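Local atomic coordinates of fibroblast growth factor 18 (Homo sapiens, PDB entry 4CJM), a protein that acts as a secreted growth factor that engages fibroblast growth factor receptors, regulates cell proliferation, differentiation and migration, and is required for normal bone development. Residues G45-R49 against C78-E82; S98-V102 against G113-E118; Q18-R22 against E54-Y58; Q2-L8 against A35-T41. All blocks are in the same frame, centred on the assembly; numbering follows the deposited sequence.

From the N terminus, contact 4 closes the first loop by pairing strands 3-10 and 37-41. Segment 18-22 lies within that loop, but its partner 54-58 lies beyond it, so contact 3, tying the turn after 16-19 to the connection before 58-61, crosses contact 4; Val19 CG2 touches Leu37 CD2 at 4.1 Å. Contact 1 joins 45-49 to 78-82 and likewise alternates with contact 3. Contacts 4 and 1 follow in series and share one antiparallel sheet, Arg49 O lying 2.9 Å from Glu40 N. Contact 2 comes after all three and closes a loop within the connection between strands 90-94 and 125-128; it meets contact 1 where Phe80 CE2 and Val102 CG2 are 3.4 Å apart.

Contact 1 (G45-R49 against C78-E82); sequences GSQVR and CVFIE
This is an antiparallel strand pairing in the barrel of the FGF beta-trefoil, joining the starts of strands 47-52 and 80-84 across a 28-residue excursion. The short axes of 47-49 and 80-82 approach to 4.7 Å at 123°, an angle that reflects strong twist. Gln47 and Ile81 form a non-hydrogen-bonded pair (CA-CA 4.5 Å), Val48 and Phe80 a hydrogen-bonded one (5.3 Å). Around the latter, Val48 N donates to Phe80 O at 2.8 Å and Phe80 N to Val48 O at 3.0 Å; Glu82 N to Ser46 O (2.8 Å, 173°) extends the pairing, although Ser46 itself (phi/psi -101/-42) is not yet extended.

Side chains alternate. Val48 and Phe80, both chi1 m, share the buried face, with Val48 CG2 3.9 Å from Phe80 CB; Val39 and Leu92 also pack on Val48. On the other face Gln47 CG meets Ile81 CD1 at 3.4 Å. Farther along, one face of the Arg49 guanidinium covers Val79, NH2 to CG2 3.6 Å, while Arg49 NE hydrogen-bonds to Gly73 O. Cys78 is disulfide-bonded to Cys60. At the opposite end Glu82 OE1 lies 3.5 Å from Val48 CG1, and its OE2 forms a salt bridge with Lys127. Backbone polar groups thus pair between the strands, whereas the charged ends of Arg49 and Glu82 find their strongest partners elsewhere in the chain.

Contact 2 (S98-V102 against G113-E118); sequences SGWYV and GPKTRE
Gly99 has phi/psi 86/-9, a conformation that calls for glycine because a CB would jam against the preceding carbonyl; its O comes 3.7 Å from Thr116 O. Trp100 follows with an extended backbone and chi1 m, laying one face of its indole over the 113-114 3-10 turn. Trp100 CG is 3.6 Å from Gly113 C, and Pro114 CD sits 3.9 Å from the centroid of the six-membered ring, 8° off the normal, a CH-pi contact. A CB on Gly113 would lie 2.8 Å from Trp100 CE3, so the close approach depends on glycine here.

Gly113 and Thr116 fit the second half of the Gly-x-x-x-x-Gly-x-x-Thr "glycine box" of FGFs, part of the region that binds heparin in relatives; a sulfate ion, probably from the crystallisation liquor, lies about 6 Å from the Thr116 side chain.

Thr116 (chi1 p) relays the turn to Tyr101: its OG1 donates to Gly113 O at 2.6 Å and accepts from Tyr101 N at 2.9 Å (149°). The Tyr101 ring, chi1 m, presents one face to Glu118 CA, and Tyr101 OH lies 3.0 Å from Glu118 OE2, which is salt-bridged to Lys83. Val102 has its CA-to-CB bond directed away from 113-118; its side chain touches Phe80 and Leu92.

Contact 3 (Q18-R22 against E54-Y58); sequences QVLGR and ETEFY
Van der Waals and apolar contacts hold these segments together; the two share no hydrogen bond, and only 234 Å² is buried. The backbones come nearest at Gly21 and Thr55, CA-CA 5.8 Å. The apolar pair is Val19 (chi1 t, pointing at the partner) with Phe57, CG1 to CB 3.8 Å. Van der Waals contacts add Val19 CG1 to Thr55 OG1 at 3.5 Å. Side chain meets backbone where Thr55 CG2 approaches Val19 O at 3.4 Å and Gly21 N at 3.8 Å, and where Phe57 CD2 reaches Gly21 C at 3.4 Å and Arg22 N at 3.8 Å. At the phi/psi of Gly21, 131/-131, a CB would jam against the carbonyl O of Leu20, which calls for glycine.

The polar contribution is internal: Thr55 OG1 (chi1 p) accepts from Phe57 N at 3.3 Å, an ST turn that carries the chain through Glu56 (phi/psi 69/19). Tyr34 also touches Leu20 and Thr55, and Pro71 backs Phe57. The arrangement places the turn between strands 16-19 and 24-25 against the connection from barrel strand 47-52 into hairpin 58-70, as successive repeats abut in a beta-trefoil.

Contact 4 (Q2-L8 against A35-T41); sequences QLRLYQL and AQLLVET
Strands 3-8 and 37-41 pair from Gln2-Thr41 to Tyr6-Leu37, the two segments burying 751 Å²; the short strand axes come within 4.6 Å at 143°. The register pairs Leu3-Glu40 and Leu5-Leu38 as non-hydrogen-bonded, and Arg4-Val39 and Tyr6-Leu37 as hydrogen-bonded antiparallel pairs. Hydrogen bonds Arg4 N-Val39 O (2.8 Å), Val39 N-Arg4 O (2.7 Å), Tyr6 N-Leu37 O (3.0 Å), Leu37 N-Tyr6 O (2.9 Å) and Thr41 N-Gln2 O (2.8 Å) set the spacing.

On one face the tip of Leu38 fills the hollow between Leu3 and Leu5: its CD2 is 4.0 Å from both Leu3 CD2 and Leu5 CD1. On the other, Tyr6 takes chi1 p, which brings the ring diagonally toward Val39 rather than its paired Leu37. Val39 CG2 lies 4.1 Å from the ring centroid, 29° off the normal, an off-centre CH-pi contact, and Val39 CG1 is 3.5 Å from Tyr6 OH. Leu37, on that face, turns the other way to meet Leu8 (CD1 to CD1 3.8 Å), Val19 and Ile50. At one end Gln36 NE2 donates to Gln7 OE1 (3.0 Å); Gln7 OE1 also accepts from Gly31 N and Gln36 NE2 donates to Asp32 O, the stronger partners. Within 2-8, Arg4 NH2 donates a hydrogen bond to Gln2 OE1 at a very short 2.5 Å. This is the pairing of first and fourth strands that builds one repeat's share of a beta-trefoil barrel.

Contact 1 (G45-R49 against C78-E82)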
loop_
_atom_site.group_PDB
_atom_site.type_symbol
_atom_site.label_atom_id
_atom_site.label_comp_id
_atom_site.label_asym_id
_atom_site.label_seq_id
_atom_site.Cartn_x
_atom_site.Cartn_y
_atom_site.Cartn_z
ATOM N N GLY A 45 -11.172 -1.517 -12.707
ATOM C CA GLY A 45 -11.117 -0.559 -11.645
ATOM C C GLY A 45 -10.989 -1.173 -10.270
ATOM O O GLY A 45 -11.155 -0.473 -9.270
ATOM N N SER A 46 -10.696 -2.467 -10.183
ATOM C CA SER A 46 -10.691 -3.121 -8.877
ATOM C C SER A 46 -9.287 -3.293 -8.364
ATOM O O SER A 46 -8.987 -3.060 -7.186
ATOM C CB SER A 46 -11.351 -4.474 -9.004
ATOM O OG SER A 46 -12.616 -4.265 -9.589
ATOM N N GLN A 47 -8.416 -3.685 -9.278
ATOM C CA GLN A 47 -7.062 -4.067 -8.910
ATOM C C GLN A 47 -6.027 -2.977 -9.200
ATOM O O GLN A 47 -6.208 -2.159 -10.102
ATOM C CB GLN A 47 -6.658 -5.320 -9.641
ATOM C CG GLN A 47 -7.443 -6.526 -9.208
ATOM C CD GLN A 47 -7.027 -7.831 -9.892
ATOM O OE1 GLN A 47 -6.353 -7.840 -10.927
ATOM N NE2 GLN A 47 -7.434 -8.942 -9.300
ATOM N N VAL A 48 -4.980 -2.951 -8.379
ATOM C CA VAL A 48 -3.928 -1.959 -8.492
ATOM C C VAL A 48 -2.562 -2.577 -8.284
ATOM O O VAL A 48 -2.414 -3.529 -7.528
ATOM C CB VAL A 48 -4.099 -0.796 -7.473
ATOM C CG1 VAL A 48 -5.413 -0.077 -7.705
ATOM C CG2 VAL A 48 -4.001 -1.277 -6.035
ATOM N N ARG A 49 -1.577 -1.997 -8.949
ATOM C CA ARG A 49 -0.185 -2.225 -8.623
ATOM C C ARG A 49 0.367 -0.910 -8.137
ATOM O O ARG A 49 0.095 0.134 -8.719
ATOM C CB ARG A 49 0.596 -2.705 -9.837
ATOM C CG ARG A 49 0.877 -4.201 -9.814
ATOM C CD ARG A 49 1.783 -4.723 -10.950
ATOM N NE ARG A 49 1.463 -6.111 -11.318
ATOM C CZ ARG A 49 0.455 -6.542 -12.089
ATOM N NH1 ARG A 49 -0.420 -5.692 -12.627
ATOM N NH2 ARG A 49 0.326 -7.853 -12.323
ATOM N N CYS A 78 1.941 -8.828 -5.898
ATOM C CA CYS A 78 2.138 -7.394 -6.047
ATOM C C CYS A 78 0.884 -6.673 -6.545
ATOM O O CYS A 78 0.958 -5.523 -6.957
ATOM C CB CYS A 78 3.302 -7.133 -6.987
ATOM S SG CYS A 78 4.843 -7.920 -6.443
ATOM N N VAL A 79 -0.269 -7.330 -6.447
ATOM C CA VAL A 79 -1.548 -6.757 -6.833
ATOM C C VAL A 79 -2.477 -6.676 -5.620
ATOM O O VAL A 79 -2.487 -7.557 -4.755
ATOM C CB VAL A 79 -2.245 -7.617 -7.894
ATOM C CG1 VAL A 79 -3.554 -6.979 -8.339
ATOM C CG2 VAL A 79 -1.330 -7.822 -9.081
ATOM N N PHE A 80 -3.238 -5.592 -5.557
ATOM C CA PHE A 80 -4.136 -5.352 -4.468
ATOM C C PHE A 80 -5.476 -4.983 -5.015
ATOM O O PHE A 80 -5.585 -4.471 -6.118
ATOM C CB PHE A 80 -3.583 -4.260 -3.552
ATOM C CG PHE A 80 -2.283 -4.647 -2.912
ATOM C CD1 PHE A 80 -1.072 -4.389 -3.536
ATOM C CD2 PHE A 80 -2.287 -5.318 -1.707
ATOM C CE1 PHE A 80 0.112 -4.789 -2.939
ATOM C CE2 PHE A 80 -1.122 -5.727 -1.114
ATOM C CZ PHE A 80 0.081 -5.470 -1.718
ATOM N N ILE A 81 -6.495 -5.261 -4.214
ATOM C CA ILE A 81 -7.854 -4.907 -4.517
ATOM C C ILE A 81 -8.104 -3.627 -3.736
ATOM O O ILE A 81 -7.867 -3.566 -2.534
ATOM C CB ILE A 81 -8.842 -6.001 -4.060
ATOM C CG1 ILE A 81 -8.431 -7.400 -4.597
ATOM C CG2 ILE A 81 -10.265 -5.546 -4.350
ATOM C CD1 ILE A 81 -8.389 -7.579 -6.103
ATOM N N GLU A 82 -8.568 -2.602 -4.431
ATOM C CA GLU A 82 -8.775 -1.300 -3.831
ATOM C C GLU A 82 -10.229 -1.121 -3.466
ATOM O O GLU A 82 -11.099 -1.192 -4.326
ATOM C CB GLU A 82 -8.372 -0.226 -4.810
ATOM C CG GLU A 82 -8.693 1.169 -4.323
ATOM C CD GLU A 82 -8.108 2.242 -5.210
ATOM O OE1 GLU A 82 -7.971 2.021 -6.441
ATOM O OE2 GLU A 82 -7.795 3.317 -4.666
#

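Contact 2 (S98-V102 against G113-E118)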
loop_
_atom_site.group_PDB
_atom_site.type_symbol
_atom_site.label_atom_id
_atom_site.label_comp_id
_atom_site.label_asym_id
_atom_site.label_seq_id
_atom_site.Cartn_x
_atom_site.Cartn_y
_atom_site.Cartn_z
ATOM N N SER A 98 -6.727 -13.183 -0.092
ATOM C CA SER A 98 -7.961 -12.534 0.327
ATOM C C SER A 98 -8.059 -12.512 1.849
ATOM O O SER A 98 -7.618 -13.440 2.523
ATOM C CB SER A 98 -9.165 -13.261 -0.263
ATOM O OG SER A 98 -10.391 -12.701 0.175
ATOM N N GLY A 99 -8.612 -11.433 2.379
ATOM C CA GLY A 99 -8.679 -11.236 3.819
ATOM C C GLY A 99 -7.450 -10.603 4.460
ATOM O O GLY A 99 -7.496 -10.290 5.635
ATOM N N TRP A 100 -6.344 -10.451 3.707
ATOM C CA TRP A 100 -5.107 -9.806 4.196
ATOM C C TRP A 100 -4.970 -8.435 3.583
ATOM O O TRP A 100 -5.190 -8.248 2.389
ATOM C CB TRP A 100 -3.859 -10.583 3.815
ATOM C CG TRP A 100 -3.782 -11.977 4.318
ATOM C CD1 TRP A 100 -4.752 -12.675 4.992
ATOM C CD2 TRP A 100 -2.689 -12.885 4.142
ATOM N NE1 TRP A 100 -4.321 -13.948 5.272
ATOM C CE2 TRP A 100 -3.062 -14.112 4.751
ATOM C CE3 TRP A 100 -1.437 -12.792 3.525
ATOM C CZ2 TRP A 100 -2.217 -15.243 4.748
ATOM C CZ3 TRP A 100 -0.598 -13.918 3.533
ATOM C CH2 TRP A 100 -0.991 -15.116 4.148
ATOM N N TYR A 101 -4.563 -7.480 4.409
ATOM C CA TYR A 101 -4.550 -6.076 4.024
ATOM C C TYR A 101 -3.205 -5.400 4.263
ATOM O O TYR A 101 -2.458 -5.759 5.170
ATOM C CB TYR A 101 -5.627 -5.337 4.829
ATOM C CG TYR A 101 -7.037 -5.721 4.451
ATOM C CD1 TYR A 101 -7.669 -6.856 4.996
ATOM C CD2 TYR A 101 -7.739 -4.962 3.535
ATOM C CE1 TYR A 101 -8.964 -7.196 4.626
ATOM C CE2 TYR A 101 -9.027 -5.294 3.166
ATOM C CZ TYR A 101 -9.634 -6.406 3.704
ATOM O OH TYR A 101 -10.918 -6.657 3.294
ATOM N N VAL A 102 -2.933 -4.381 3.457
ATOM C CA VAL A 102 -1.824 -3.473 3.684
ATOM C C VAL A 102 -2.169 -2.660 4.922
ATOM O O VAL A 102 -3.256 -2.052 4.989
ATOM C CB VAL A 102 -1.661 -2.514 2.494
ATOM C CG1 VAL A 102 -0.587 -1.474 2.767
ATOM C CG2 VAL A 102 -1.333 -3.289 1.221
ATOM N N GLY A 113 -0.090 -9.453 7.067
ATOM C CA GLY A 113 -1.386 -9.748 6.458
ATOM C C GLY A 113 -2.342 -10.590 7.284
ATOM O O GLY A 113 -3.457 -10.167 7.542
ATOM N N PRO A 114 -1.914 -11.792 7.708
ATOM C CA PRO A 114 -2.797 -12.671 8.474
ATOM C C PRO A 114 -3.398 -12.012 9.701
ATOM O O PRO A 114 -4.494 -12.363 10.099
ATOM C CB PRO A 114 -1.870 -13.816 8.917
ATOM C CG PRO A 114 -0.776 -13.820 7.941
ATOM C CD PRO A 114 -0.599 -12.406 7.478
ATOM N N LYS A 115 -2.671 -11.089 10.312
ATOM C CA LYS A 115 -3.129 -10.465 11.546
ATOM C C LYS A 115 -3.938 -9.202 11.309
ATOM O O LYS A 115 -4.181 -8.460 12.241
ATOM C CB LYS A 115 -1.935 -10.187 12.455
ATOM C CG LYS A 115 -1.234 -11.467 12.892
ATOM C CD LYS A 115 -0.101 -11.181 13.861
ATOM C CE LYS A 115 -0.619 -10.660 15.195
ATOM N NZ LYS A 115 0.292 -11.006 16.324
ATOM N N THR A 116 -4.346 -8.957 10.064
ATOM C CA THR A 116 -5.149 -7.780 9.722
ATOM C C THR A 116 -6.577 -8.130 9.380
ATOM O O THR A 116 -6.909 -9.300 9.124
ATOM C CB THR A 116 -4.602 -7.030 8.486
ATOM O OG1 THR A 116 -4.628 -7.888 7.329
ATOM C CG2 THR A 116 -3.188 -6.529 8.746
ATOM N N ARG A 117 -7.404 -7.088 9.344
ATOM C CA ARG A 117 -8.773 -7.177 8.849
ATOM C C ARG A 117 -9.264 -5.782 8.464
ATOM O O ARG A 117 -8.730 -4.791 8.935
ATOM C CB ARG A 117 -9.690 -7.834 9.891
ATOM C CG ARG A 117 -9.603 -7.176 11.249
ATOM C CD ARG A 117 -10.249 -8.024 12.310
ATOM N NE ARG A 117 -11.697 -8.057 12.157
ATOM C CZ ARG A 117 -12.503 -8.769 12.942
ATOM N NH1 ARG A 117 -11.992 -9.520 13.915
ATOM N NH2 ARG A 117 -13.818 -8.738 12.758
ATOM N N GLU A 118 -10.293 -5.745 7.625
ATOM C CA GLU A 118 -10.756 -4.541 6.962
ATOM C C GLU A 118 -11.161 -3.431 7.919
ATOM O O GLU A 118 -10.945 -2.250 7.618
ATOM C CB GLU A 118 -11.939 -4.854 6.045
ATOM C CG GLU A 118 -12.174 -3.801 4.982
ATOM C CD GLU A 118 -13.350 -4.110 4.078
ATOM O OE1 GLU A 118 -14.511 -3.824 4.472
ATOM O OE2 GLU A 118 -13.118 -4.598 2.955
#

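Contact 3 (Q18-R22 against E54-Y58)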
loop_
_atom_site.group_PDB
_atom_site.type_symbol
_atom_site.label_atom_id
_atom_site.label_comp_id
_atom_site.label_asym_id
_atom_site.label_seq_id
_atom_site.Cartn_x
_atom_site.Cartn_y
_atom_site.Cartn_z
ATOM N N GLN A 18 6.057 4.721 2.386
ATOM C CA GLN A 18 7.330 4.833 1.706
ATOM C C GLN A 18 7.767 3.488 1.130
ATOM O O GLN A 18 7.709 2.462 1.832
ATOM C CB GLN A 18 8.390 5.255 2.685
ATOM C CG GLN A 18 8.150 6.608 3.299
ATOM C CD GLN A 18 9.051 6.824 4.494
ATOM O OE1 GLN A 18 8.943 6.111 5.499
ATOM N NE2 GLN A 18 9.906 7.828 4.420
ATOM N N VAL A 19 8.165 3.485 -0.147
ATOM C CA VAL A 19 8.862 2.351 -0.735
ATOM C C VAL A 19 10.326 2.744 -0.725
ATOM O O VAL A 19 10.811 3.449 -1.621
ATOM C CB VAL A 19 8.388 2.039 -2.162
ATOM C CG1 VAL A 19 9.114 0.814 -2.682
ATOM C CG2 VAL A 19 6.885 1.808 -2.196
ATOM N N LEU A 20 11.015 2.280 0.313
ATOM C CA LEU A 20 12.425 2.586 0.535
ATOM C C LEU A 20 13.349 1.667 -0.244
ATOM O O LEU A 20 14.560 1.850 -0.232
ATOM C CB LEU A 20 12.747 2.493 2.034
ATOM C CG LEU A 20 11.899 3.406 2.922
ATOM C CD1 LEU A 20 12.067 3.064 4.395
ATOM C CD2 LEU A 20 12.232 4.874 2.676
ATOM N N GLY A 21 12.773 0.691 -0.935
ATOM C CA GLY A 21 13.529 -0.357 -1.572
ATOM C C GLY A 21 12.867 -1.655 -1.162
ATOM O O GLY A 21 11.667 -1.792 -1.268
ATOM N N ARG A 22 13.654 -2.614 -0.706
ATOM C CA ARG A 22 13.103 -3.847 -0.170
ATOM C C ARG A 22 12.210 -3.546 1.036
ATOM O O ARG A 22 11.155 -4.159 1.211
ATOM C CB ARG A 22 14.241 -4.794 0.187
ATOM C CG ARG A 22 13.864 -6.086 0.868
ATOM C CD ARG A 22 15.084 -7.005 1.162
ATOM N NE ARG A 22 16.103 -7.180 0.102
ATOM C CZ ARG A 22 17.340 -6.654 0.058
ATOM N NH1 ARG A 22 17.801 -5.826 0.999
ATOM N NH2 ARG A 22 18.137 -6.953 -0.967
ATOM N N GLU A 54 10.625 6.618 -6.962
ATOM C CA GLU A 54 12.047 6.763 -6.740
ATOM C C GLU A 54 12.828 5.468 -6.926
ATOM O O GLU A 54 13.777 5.418 -7.716
ATOM C CB GLU A 54 12.287 7.281 -5.320
ATOM C CG GLU A 54 13.743 7.513 -4.955
ATOM C CD GLU A 54 14.437 8.473 -5.897
ATOM O OE1 GLU A 54 13.742 9.360 -6.451
ATOM O OE2 GLU A 54 15.669 8.347 -6.053
ATOM N N THR A 55 12.444 4.428 -6.195
ATOM C CA THR A 55 13.164 3.152 -6.226
ATOM C C THR A 55 12.778 2.254 -7.411
ATOM O O THR A 55 13.567 1.413 -7.829
ATOM C CB THR A 55 12.955 2.351 -4.929
ATOM O OG1 THR A 55 11.571 2.051 -4.778
ATOM C CG2 THR A 55 13.437 3.130 -3.741
ATOM N N GLU A 56 11.567 2.450 -7.930
ATOM C CA GLU A 56 10.969 1.608 -8.986
ATOM C C GLU A 56 10.628 0.224 -8.491
ATOM O O GLU A 56 10.434 -0.682 -9.286
ATOM C CB GLU A 56 11.839 1.556 -10.248
ATOM C CG GLU A 56 12.025 2.924 -10.871
ATOM C CD GLU A 56 10.952 3.359 -11.868
ATOM O OE1 GLU A 56 10.141 2.531 -12.379
ATOM O OE2 GLU A 56 10.949 4.587 -12.146
ATOM N N PHE A 57 10.525 0.072 -7.172
ATOM C CA PHE A 57 10.152 -1.201 -6.559
ATOM C C PHE A 57 8.650 -1.234 -6.350
ATOM O O PHE A 57 8.052 -0.223 -5.987
ATOM C CB PHE A 57 10.839 -1.383 -5.206
ATOM C CG PHE A 57 12.240 -1.937 -5.297
ATOM C CD1 PHE A 57 13.106 -1.537 -6.303
ATOM C CD2 PHE A 57 12.702 -2.842 -4.339
ATOM C CE1 PHE A 57 14.388 -2.049 -6.361
ATOM C CE2 PHE A 57 13.977 -3.342 -4.393
ATOM C CZ PHE A 57 14.823 -2.949 -5.406
ATOM N N TYR A 58 8.047 -2.398 -6.599
ATOM C CA TYR A 58 6.631 -2.580 -6.390
ATOM C C TYR A 58 6.411 -2.972 -4.962
ATOM O O TYR A 58 7.175 -3.754 -4.389
ATOM C CB TYR A 58 6.072 -3.662 -7.304
ATOM C CG TYR A 58 6.029 -3.259 -8.761
ATOM C CD1 TYR A 58 7.149 -3.385 -9.565
ATOM C CD2 TYR A 58 4.863 -2.761 -9.334
ATOM C CE1 TYR A 58 7.108 -3.009 -10.893
ATOM C CE2 TYR A 58 4.810 -2.389 -10.665
ATOM C CZ TYR A 58 5.926 -2.502 -11.436
ATOM O OH TYR A 58 5.872 -2.128 -12.765
#

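Contact 4 (Q2-L8 against A35-T41)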
loop_
_atom_site.group_PDB
_atom_site.type_symbol
_atom_site.label_atom_id
_atom_site.label_comp_id
_atom_site.label_asym_id
_atom_site.label_seq_id
_atom_site.Cartn_x
_atom_site.Cartn_y
_atom_site.Cartn_z
ATOM N N GLN A 2 -5.094 2.626 -16.625
ATOM C CA GLN A 2 -4.784 4.007 -16.157
ATOM C C GLN A 2 -3.687 4.085 -15.103
ATOM O O GLN A 2 -3.714 3.348 -14.127
ATOM C CB GLN A 2 -6.030 4.642 -15.540
ATOM C CG GLN A 2 -7.207 4.747 -16.490
ATOM C CD GLN A 2 -8.509 5.027 -15.764
ATOM O OE1 GLN A 2 -8.582 4.968 -14.533
ATOM N NE2 GLN A 2 -9.551 5.322 -16.527
ATOM N N LEU A 3 -2.754 5.021 -15.295
ATOM C CA LEU A 3 -1.666 5.277 -14.344
ATOM C C LEU A 3 -1.892 6.592 -13.583
ATOM O O LEU A 3 -2.209 7.599 -14.198
ATOM C CB LEU A 3 -0.333 5.312 -15.102
ATOM C CG LEU A 3 0.917 5.301 -14.209
ATOM C CD1 LEU A 3 1.342 3.882 -13.894
ATOM C CD2 LEU A 3 2.079 6.051 -14.834
ATOM N N ARG A 4 -1.692 6.592 -12.267
ATOM C CA ARG A 4 -1.797 7.816 -11.474
ATOM C C ARG A 4 -0.642 7.948 -10.479
ATOM O O ARG A 4 -0.085 6.947 -10.008
ATOM C CB ARG A 4 -3.113 7.851 -10.684
ATOM C CG ARG A 4 -4.427 7.940 -11.444
ATOM C CD ARG A 4 -5.643 7.664 -10.546
ATOM N NE ARG A 4 -6.928 7.462 -11.245
ATOM C CZ ARG A 4 -7.339 6.356 -11.888
ATOM N NH1 ARG A 4 -6.573 5.271 -12.003
ATOM N NH2 ARG A 4 -8.550 6.342 -12.448
ATOM N N LEU A 5 -0.303 9.190 -10.135
ATOM C CA LEU A 5 0.750 9.476 -9.163
ATOM C C LEU A 5 0.133 10.062 -7.900
ATOM O O LEU A 5 -0.614 11.015 -7.984
ATOM C CB LEU A 5 1.745 10.475 -9.756
ATOM C CG LEU A 5 2.860 11.005 -8.840
ATOM C CD1 LEU A 5 3.830 9.895 -8.474
ATOM C CD2 LEU A 5 3.601 12.171 -9.482
ATOM N N TYR A 6 0.436 9.496 -6.736
ATOM C CA TYR A 6 0.009 10.101 -5.478
ATOM C C TYR A 6 0.665 9.483 -4.249
ATOM O O TYR A 6 1.533 8.625 -4.371
ATOM C CB TYR A 6 -1.530 10.086 -5.344
ATOM C CG TYR A 6 -2.208 8.732 -5.473
ATOM C CD1 TYR A 6 -2.139 7.801 -4.444
ATOM C CD2 TYR A 6 -2.976 8.423 -6.598
ATOM C CE1 TYR A 6 -2.784 6.580 -4.544
ATOM C CE2 TYR A 6 -3.614 7.211 -6.713
ATOM C CZ TYR A 6 -3.522 6.288 -5.682
ATOM O OH TYR A 6 -4.140 5.061 -5.813
ATOM N N GLN A 7 0.252 9.960 -3.072
ATOM C CA GLN A 7 0.724 9.469 -1.785
ATOM C C GLN A 7 -0.404 8.824 -1.006
ATOM O O GLN A 7 -1.566 9.194 -1.180
ATOM C CB GLN A 7 1.262 10.629 -0.966
ATOM C CG GLN A 7 2.382 11.380 -1.645
ATOM C CD GLN A 7 2.806 12.597 -0.868
ATOM O OE1 GLN A 7 3.936 12.669 -0.392
ATOM N NE2 GLN A 7 1.921 13.574 -0.758
ATOM N N LEU A 8 -0.056 7.859 -0.152
ATOM C CA LEU A 8 -1.028 7.192 0.695
ATOM C C LEU A 8 -0.767 7.515 2.165
ATOM O O LEU A 8 0.255 7.114 2.726
ATOM C CB LEU A 8 -0.994 5.694 0.470
ATOM C CG LEU A 8 -1.717 5.226 -0.805
ATOM C CD1 LEU A 8 -1.374 3.773 -1.132
ATOM C CD2 LEU A 8 -3.218 5.392 -0.695
ATOM N N ALA A 35 7.830 8.410 -0.932
ATOM C CA ALA A 35 6.397 8.303 -0.733
ATOM C C ALA A 35 5.593 8.575 -2.002
ATOM O O ALA A 35 4.373 8.444 -2.006
ATOM C CB ALA A 35 5.967 9.253 0.366
ATOM N N GLN A 36 6.268 8.952 -3.073
ATOM C CA GLN A 36 5.595 9.185 -4.341
ATOM C C GLN A 36 5.333 7.843 -4.985
ATOM O O GLN A 36 6.276 7.109 -5.283
ATOM C CB GLN A 36 6.456 10.050 -5.255
ATOM C CG GLN A 36 6.935 11.342 -4.604
ATOM C CD GLN A 36 5.814 12.065 -3.901
ATOM O OE1 GLN A 36 4.826 12.456 -4.534
ATOM N NE2 GLN A 36 5.938 12.227 -2.585
ATOM N N LEU A 37 4.060 7.525 -5.189
ATOM C CA LEU A 37 3.654 6.205 -5.683
ATOM C C LEU A 37 3.006 6.277 -7.050
ATOM O O LEU A 37 2.068 7.048 -7.265
ATOM C CB LEU A 37 2.675 5.567 -4.714
ATOM C CG LEU A 37 3.092 5.577 -3.244
ATOM C CD1 LEU A 37 2.052 4.873 -2.398
ATOM C CD2 LEU A 37 4.433 4.927 -3.022
ATOM N N LEU A 38 3.549 5.517 -7.999
ATOM C CA LEU A 38 2.892 5.329 -9.289
ATOM C C LEU A 38 1.940 4.153 -9.119
ATOM O O LEU A 38 2.368 3.056 -8.769
ATOM C CB LEU A 38 3.912 5.090 -10.394
ATOM C CG LEU A 38 4.764 6.326 -10.725
ATOM C CD1 LEU A 38 6.042 5.926 -11.466
ATOM C CD2 LEU A 38 3.986 7.350 -11.546
ATOM N N VAL A 39 0.656 4.401 -9.353
ATOM C CA VAL A 39 -0.360 3.406 -9.139
ATOM C C VAL A 39 -1.056 3.089 -10.446
ATOM O O VAL A 39 -1.540 3.975 -11.160
ATOM C CB VAL A 39 -1.409 3.881 -8.139
ATOM C CG1 VAL A 39 -2.441 2.794 -7.911
ATOM C CG2 VAL A 39 -0.739 4.244 -6.829
ATOM N N GLU A 40 -1.071 1.806 -10.770
ATOM C CA GLU A 40 -1.614 1.333 -12.020
ATOM C C GLU A 40 -2.962 0.720 -11.691
ATOM O O GLU A 40 -3.042 -0.090 -10.792
ATOM C CB GLU A 40 -0.659 0.277 -12.574
ATOM C CG GLU A 40 -0.911 -0.078 -14.024
ATOM C CD GLU A 40 0.231 -0.885 -14.610
ATOM O OE1 GLU A 40 1.099 -1.368 -13.827
ATOM O OE2 GLU A 40 0.265 -1.028 -15.850
ATOM N N THR A 41 -4.018 1.121 -12.390
ATOM C CA THR A 41 -5.367 0.625 -12.096
ATOM C C THR A 41 -5.910 -0.087 -13.334
ATOM O O THR A 41 -5.962 0.507 -14.393
ATOM C CB THR A 41 -6.314 1.770 -11.673
ATOM O OG1 THR A 41 -5.713 2.534 -10.619
ATOM C CG2 THR A 41 -7.642 1.225 -11.165
#